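Putative oxidoreductase (Yersinia pestis, PDB 3KUX) is a putative oxidoreductase that probably binds a nicotinamide adenine dinucleotide, NAD(P), through its Rossmann-fold domain. Local coordinates at residues Ala307-Arg310 / Asp311-Gly315. Residues are numbered along the deposited sequence; the frame is centred on the assembly and turned at random.
Sequences AGIR and DAIWG
Arg310 carries a local, helix-surface contact at the C-terminal end of helix 303-313, where its side chain is paired with the carboxylate of Asp311 and covered along its aliphatic part by the indole of Trp314. The Arg310 chain leaves with CG pointing opposite its backbone N (chi1 177°), and a bend at chi3 turns the guanidinium alongside Asp311. The main bond of the salt bridge runs from Arg310 NE to Asp311 OD1, 2.7 Å long; OD1 lies close to the guanidinium plane, yet the donor stands above the carboxylate plane, the two groups being turned 38° apart. Arg310 NH2 adds weak bonds to both carboxylate oxygens, so OD1 is shared by NE and NH2, whereas of these two nitrogens NH2 alone reaches OD2. One turn back, Ala307 CA lies over a face of the guanidinium, and NH1 bonds to the carbonyl of Pro31.

The Trp314 ring lies across the methylenes: Arg310 CG sits over its six-membered ring in a CH-pi contact, 3.9 Å from the centroid. Trp314 CZ3 is also 3.6 Å from Arg310 CD. Regular i to i+4 bonds, such as Ile313 N to Ile309 O at 2.9 Å, continue as far as Trp314 N, which donates to Arg310 O. The helix then closes in a Schellman motif, with Gly315 at positive phi (78°) and its N bonded to Ala312 O at 2.8 Å.

The helix belongs in sequence to the C-terminal alpha/beta family, and its side chains reach the parallel sheet of the Rossmann fold. Ile309 CG2 and Ile313 CG1 meet at 4.3 Å, Ile309 resting on Val95 and Ile313 on His93 of strand 93-96, while Arg310, Ile313 and Trp314 all touch Ile8 of strand 8-13.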
loop_
_atom_site.group_PDB
_atom_site.type_symbol
_atom_site.label_atom_id
_atom_site.label_comp_id
_atom_site.label_asym_id
_atom_site.label_seq_id
_atom_site.Cartn_x
_atom_site.Cartn_y
_atom_site.Cartn_z
ATOM N N ALA A 307 2.745 10.637 -9.452
ATOM C CA ALA A 307 3.101 10.973 -10.813
ATOM C C ALA A 307 2.242 10.127 -11.744
ATOM O O ALA A 307 1.865 10.565 -12.830
ATOM C CB ALA A 307 4.581 10.722 -11.061
ATOM N N GLY A 308 1.924 8.914 -11.302
ATOM C CA GLY A 308 1.068 8.019 -12.066
ATOM C C GLY A 308 -0.372 8.493 -12.045
ATOM O O GLY A 308 -1.080 8.415 -13.048
ATOM N N ILE A 309 -0.810 8.978 -10.890
ATOM C CA ILE A 309 -2.154 9.519 -10.763
ATOM C C ILE A 309 -2.286 10.724 -11.681
ATOM O O ILE A 309 -3.189 10.796 -12.512
ATOM C CB ILE A 309 -2.447 9.961 -9.321
ATOM C CG1 ILE A 309 -2.416 8.759 -8.365
ATOM C CG2 ILE A 309 -3.785 10.683 -9.257
ATOM C CD1 ILE A 309 -3.636 7.854 -8.456
ATOM N N ARG A 310 -1.368 11.669 -11.522
ATOM C CA ARG A 310 -1.284 12.811 -12.408
ATOM C C ARG A 310 -1.504 12.383 -13.853
ATOM O O ARG A 310 -2.459 12.810 -14.500
ATOM C CB ARG A 310 0.087 13.469 -12.273
ATOM C CG ARG A 310 0.315 14.637 -13.212
ATOM C CD ARG A 310 1.783 14.997 -13.263
ATOM N NE ARG A 310 2.560 13.929 -13.880
ATOM C CZ ARG A 310 3.846 13.695 -13.636
ATOM N NH1 ARG A 310 4.514 14.450 -12.773
ATOM N NH2 ARG A 310 4.457 12.695 -14.251
ATOM N N ASP A 311 -0.618 11.527 -14.353
ATOM C CA ASP A 311 -0.641 11.142 -15.758
ATOM C C ASP A 311 -1.930 10.439 -16.176
ATOM O O ASP A 311 -2.348 10.545 -17.332
ATOM C CB ASP A 311 0.581 10.290 -16.095
ATOM C CG ASP A 311 1.873 11.080 -16.022
ATOM O OD1 ASP A 311 1.803 12.326 -15.946
ATOM O OD2 ASP A 311 2.957 10.466 -16.040
ATOM N N ALA A 312 -2.558 9.727 -15.243
ATOM C CA ALA A 312 -3.825 9.054 -15.524
ATOM C C ALA A 312 -4.967 10.058 -15.685
ATOM O O ALA A 312 -5.795 9.926 -16.589
ATOM C CB ALA A 312 -4.146 8.052 -14.441
ATOM N N ILE A 313 -5.008 11.055 -14.803
ATOM C CA ILE A 313 -5.992 12.126 -14.901
ATOM C C ILE A 313 -5.960 12.740 -16.294
ATOM O O ILE A 313 -6.991 12.869 -16.959
ATOM C CB ILE A 313 -5.708 13.254 -13.889
ATOM C CG1 ILE A 313 -5.755 12.732 -12.447
ATOM C CG2 ILE A 313 -6.673 14.410 -14.088
ATOM C CD1 ILE A 313 -7.070 12.116 -12.049
ATOM N N TRP A 314 -4.763 13.128 -16.726
ATOM C CA TRP A 314 -4.583 13.757 -18.028
ATOM C C TRP A 314 -4.806 12.774 -19.169
ATOM O O TRP A 314 -4.734 13.144 -20.336
ATOM C CB TRP A 314 -3.202 14.410 -18.124
ATOM C CG TRP A 314 -3.072 15.618 -17.244
ATOM C CD1 TRP A 314 -4.088 16.417 -16.799
ATOM C CD2 TRP A 314 -1.861 16.184 -16.726
ATOM N NE1 TRP A 314 -3.587 17.435 -16.021
ATOM C CE2 TRP A 314 -2.223 17.315 -15.962
ATOM C CE3 TRP A 314 -0.508 15.846 -16.831
ATOM C CZ2 TRP A 314 -1.281 18.108 -15.307
ATOM C CZ3 TRP A 314 0.427 16.632 -16.176
ATOM C CH2 TRP A 314 0.035 17.751 -15.423
ATOM N N GLY A 315 -5.078 11.519 -18.821
ATOM C CA GLY A 315 -5.405 10.494 -19.808
ATOM C C GLY A 315 -4.194 9.940 -20.531
ATOM O O GLY A 315 -4.329 9.226 -21.523
#